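Long-range contact in putative preprotein translocase, SecG subunit (Thermus thermophilus, PDB 5AWW), which is the SecG subunit of the bacterial protein-export channel and probably takes part in an early step of translocation: residues L22-Q26 with L52-T56. Sequence-based numbering, arbitrary orientation.
Sequences LVLVQ and LYRLT. With OLC ((2R)-2,3-dihydroxypropyl (9Z)-octadec-9-enoate), chain M; OLC ((2R)-2,3-dihydroxypropyl (9Z)-octadec-9-enoate), chain L.
In L22 and L52 alike CG stands anti to the carbonyl carbon, beside the backbone N (chi1 -71°), which helps carry both leucine ends into the space between the helices. L22 CD2 packs on L52 CD2 at 3.8 Å, the two side chains crossing at a slant. The other branch, L22 CD1, lies 3.7 Å from L55 CD2, where the two side chains cross at about a right angle. L22 CB rests on T56 CG2 (3.7 Å), so one leucine touches three residues of the facing helix. With an alanine in place of L22, both branches go, which would probably cost L55 CD2 its neighbour on this helix, leave L52 CD2 with only the looser V25 contact and open a gap. That contact is made by V25 CG1.

Q26 is the first residue beyond its helix. Its side chain is extended beyond CG and passes that of L52 running the opposite way. NE2 makes a weak, bent hydrogen bond to L52 O (3.2 Å, 124°) and also lies close to T56 CG2. L52 O is an acceptor within the helix too, taking the backbone N-H of T56. The firmer hold is on OE1, hydrogen-bonded to an aromatic side chain of another protein's chain.

The contact ties the end of helix 3-25 to the first turns of helix 50-72. These antiparallel helices form a hairpin, joined by a long, largely irregular loop; both are predicted to span the membrane. Another protein's chain packs against Q26, Y53 and T56, bordering this end of the hairpin.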
ATOM      1  N   LEU C  22      -0.780  20.432 -13.838  1.00 41.51           N
ATOM      2  CA  LEU C  22      -0.067  20.875 -12.644  1.00 41.30           C
ATOM      3  C   LEU C  22       0.542  19.714 -11.867  1.00 46.01           C
ATOM      4  O   LEU C  22       1.676  19.804 -11.401  1.00 49.15           O
ATOM      5  CB  LEU C  22      -0.998  21.670 -11.729  1.00 51.90           C
ATOM      6  CG  LEU C  22      -1.420  23.061 -12.200  1.00 46.45           C
ATOM      7  CD1 LEU C  22      -2.337  23.693 -11.172  1.00 46.22           C
ATOM      8  CD2 LEU C  22      -0.205  23.939 -12.449  1.00 38.06           C
ATOM      9  N   VAL C  23      -0.214  18.630 -11.726  1.00 49.36           N
ATOM     10  CA  VAL C  23       0.275  17.463 -10.995  1.00 50.51           C
ATOM     11  C   VAL C  23       1.434  16.793 -11.738  1.00 49.75           C
ATOM     12  O   VAL C  23       2.462  16.472 -11.136  1.00 42.13           O
ATOM     13  CB  VAL C  23      -0.856  16.440 -10.752  1.00 40.53           C
ATOM     14  CG1 VAL C  23      -0.296  15.134 -10.212  1.00 36.41           C
ATOM     15  CG2 VAL C  23      -1.885  17.017  -9.792  1.00 44.54           C
ATOM     16  N   LEU C  24       1.273  16.599 -13.044  1.00 44.89           N
ATOM     17  CA  LEU C  24       2.318  15.993 -13.866  1.00 45.16           C
ATOM     18  C   LEU C  24       3.607  16.820 -13.871  1.00 50.36           C
ATOM     19  O   LEU C  24       4.704  16.266 -13.836  1.00 49.81           O
ATOM     20  CB  LEU C  24       1.820  15.794 -15.300  1.00 45.20           C
ATOM     21  CG  LEU C  24       0.865  14.615 -15.497  1.00 39.90           C
ATOM     22  CD1 LEU C  24       0.393  14.518 -16.938  1.00 31.06           C
ATOM     23  CD2 LEU C  24       1.540  13.325 -15.062  1.00 38.26           C
ATOM     24  N   VAL C  25       3.465  18.142 -13.910  1.00 52.67           N
ATOM     25  CA  VAL C  25       4.615  19.043 -13.903  1.00 54.27           C
ATOM     26  C   VAL C  25       5.394  18.954 -12.589  1.00 58.06           C
ATOM     27  O   VAL C  25       6.627  18.903 -12.592  1.00 65.49           O
ATOM     28  CB  VAL C  25       4.183  20.508 -14.149  1.00 43.94           C
ATOM     29  CG1 VAL C  25       5.277  21.478 -13.725  1.00 47.60           C
ATOM     30  CG2 VAL C  25       3.818  20.714 -15.609  1.00 42.96           C
ATOM     31  N   GLN C  26       4.676  18.930 -11.471  1.00 51.68           N
ATOM     32  CA  GLN C  26       5.317  18.834 -10.165  1.00 47.91           C
ATOM     33  C   GLN C  26       5.925  17.453  -9.954  1.00 53.78           C
ATOM     34  O   GLN C  26       5.376  16.626  -9.226  1.00 61.16           O
ATOM     35  CB  GLN C  26       4.321  19.143  -9.048  1.00 45.28           C
ATOM     36  CG  GLN C  26       3.719  20.531  -9.123  1.00 46.03           C
ATOM     37  CD  GLN C  26       2.888  20.870  -7.905  1.00 51.38           C
ATOM     38  OE1 GLN C  26       3.286  20.595  -6.773  1.00 47.76           O
ATOM     39  NE2 GLN C  26       1.723  21.464  -8.130  1.00 52.59           N
ATOM     40  N   LEU C  52       2.420  26.677  -7.317  1.00 62.98           N
ATOM     41  CA  LEU C  52       1.668  25.575  -7.900  1.00 72.27           C
ATOM     42  C   LEU C  52       1.100  24.658  -6.820  1.00 60.43           C
ATOM     43  O   LEU C  52       0.110  23.972  -7.049  1.00 60.56           O
ATOM     44  CB  LEU C  52       2.541  24.767  -8.864  1.00 69.94           C
ATOM     45  CG  LEU C  52       2.933  25.392 -10.208  1.00 80.66           C
ATOM     46  CD1 LEU C  52       4.019  26.451 -10.053  1.00 93.57           C
ATOM     47  CD2 LEU C  52       3.373  24.312 -11.186  1.00 68.34           C
ATOM     48  N   TYR C  53       1.734  24.638  -5.651  1.00 57.46           N
ATOM     49  CA  TYR C  53       1.204  23.904  -4.503  1.00 55.17           C
ATOM     50  C   TYR C  53      -0.142  24.498  -4.095  1.00 56.48           C
ATOM     51  O   TYR C  53      -1.173  23.808  -4.067  1.00 62.78           O
ATOM     52  CB  TYR C  53       2.187  23.948  -3.327  1.00 56.09           C
ATOM     53  CG  TYR C  53       1.660  23.357  -2.034  1.00 57.54           C
ATOM     54  CD1 TYR C  53       0.963  24.139  -1.119  1.00 62.08           C
ATOM     55  CD2 TYR C  53       1.877  22.021  -1.720  1.00 59.49           C
ATOM     56  CE1 TYR C  53       0.483  23.604   0.063  1.00 66.70           C
ATOM     57  CE2 TYR C  53       1.401  21.477  -0.539  1.00 58.19           C
ATOM     58  CZ  TYR C  53       0.705  22.272   0.349  1.00 64.13           C
ATOM     59  OH  TYR C  53       0.232  21.735   1.525  1.00 50.48           O
ATOM     60  N   ARG C  54      -0.117  25.789  -3.785  1.00 55.68           N
ATOM     61  CA  ARG C  54      -1.308  26.515  -3.370  1.00 58.06           C
ATOM     62  C   ARG C  54      -2.355  26.498  -4.483  1.00 49.93           C
ATOM     63  O   ARG C  54      -3.560  26.387  -4.220  1.00 48.74           O
ATOM     64  CB  ARG C  54      -0.941  27.952  -2.985  1.00 53.99           C
ATOM     65  CG  ARG C  54      -1.872  28.591  -1.964  1.00 69.18           C
ATOM     66  CD  ARG C  54      -1.520  30.058  -1.755  1.00 78.67           C
ATOM     67  NE  ARG C  54      -1.297  30.738  -3.028  1.00 96.94           N
ATOM     68  CZ  ARG C  54      -2.247  31.350  -3.730  1.00 88.74           C
ATOM     69  NH1 ARG C  54      -3.495  31.376  -3.281  1.00 73.82           N
ATOM     70  NH2 ARG C  54      -1.945  31.939  -4.880  1.00 93.97           N
ATOM     71  N   LEU C  55      -1.888  26.590  -5.727  1.00 43.39           N
ATOM     72  CA  LEU C  55      -2.785  26.559  -6.876  1.00 48.68           C
ATOM     73  C   LEU C  55      -3.474  25.206  -7.013  1.00 51.89           C
ATOM     74  O   LEU C  55      -4.653  25.136  -7.360  1.00 51.75           O
ATOM     75  CB  LEU C  55      -2.028  26.886  -8.164  1.00 31.17           C
ATOM     76  CG  LEU C  55      -2.872  26.924  -9.437  1.00 33.60           C
ATOM     77  CD1 LEU C  55      -4.037  27.890  -9.284  1.00 30.68           C
ATOM     78  CD2 LEU C  55      -2.017  27.301 -10.633  1.00 38.03           C
ATOM     79  N   THR C  56      -2.739  24.133  -6.741  1.00 44.69           N
ATOM     80  CA  THR C  56      -3.309  22.799  -6.823  1.00 43.79           C
ATOM     81  C   THR C  56      -4.311  22.581  -5.705  1.00 42.62           C
ATOM     82  O   THR C  56      -5.339  21.947  -5.918  1.00 51.99           O
ATOM     83  CB  THR C  56      -2.237  21.694  -6.760  1.00 39.71           C
ATOM     84  OG1 THR C  56      -1.226  22.057  -5.816  1.00 60.23           O
ATOM     85  CG2 THR C  56      -1.601  21.492  -8.123  1.00 43.82           C
TER
HETATM   86  C10 OLC M 103      -9.940  30.177  -2.845  1.00 66.18           C
HETATM   87  C9  OLC M 103      -9.612  31.320  -2.234  1.00 56.88           C
HETATM   88  C17 OLC M 103     -17.302  27.433  -6.279  1.00 47.37           C
HETATM   89  C11 OLC M 103     -11.161  29.366  -2.457  1.00 66.34           C
HETATM   90  C8  OLC M 103      -8.370  32.036  -2.710  1.00 53.78           C
HETATM   91  C16 OLC M 103     -15.880  27.020  -5.923  1.00 61.52           C
HETATM   92  C12 OLC M 103     -11.832  28.811  -3.713  1.00 45.54           C
HETATM   93  C7  OLC M 103      -8.608  33.538  -2.813  1.00 64.14           C
HETATM   94  C15 OLC M 103     -15.396  27.757  -4.682  1.00 77.91           C
HETATM   95  C13 OLC M 103     -13.296  28.462  -3.452  1.00 59.22           C
HETATM   96  C6  OLC M 103      -7.617  34.147  -3.804  1.00 77.15           C
HETATM   97  C14 OLC M 103     -13.880  27.639  -4.595  1.00 67.39           C
HETATM   98  C5  OLC M 103      -6.168  33.954  -3.353  1.00 70.95           C
HETATM   99  C4  OLC M 103      -5.186  34.317  -4.469  1.00 71.07           C
HETATM  100  C3  OLC M 103      -3.737  34.506  -4.000  1.00 88.74           C
HETATM  101  C18 OLC L 102     -12.457  19.071  -0.853  1.00 42.68           C
HETATM  102  C10 OLC L 102      -4.468  18.388   0.569  1.00 53.03           C
HETATM  103  C9  OLC L 102      -3.411  18.902   1.197  1.00 41.68           C
HETATM  104  C17 OLC L 102     -11.955  17.686  -1.201  1.00 50.46           C
HETATM  105  C11 OLC L 102      -5.567  19.281   0.036  1.00 57.16           C
HETATM  106  C8  OLC L 102      -3.278  20.394   1.385  1.00 58.25           C
HETATM  107  C16 OLC L 102     -10.482  17.523  -0.839  1.00 46.47           C
HETATM  108  C12 OLC L 102      -5.765  19.048  -1.461  1.00 57.23           C
HETATM  109  C7  OLC L 102      -2.839  20.712   2.810  1.00 67.23           C
HETATM  110  C15 OLC L 102      -9.611  18.558  -1.546  1.00 48.65           C
HETATM  111  C13 OLC L 102      -7.211  19.321  -1.871  1.00 46.74           C
HETATM  112  C6  OLC L 102      -2.685  22.217   3.014  1.00 42.21           C
HETATM  113  C14 OLC L 102      -8.153  18.373  -1.137  1.00 59.73           C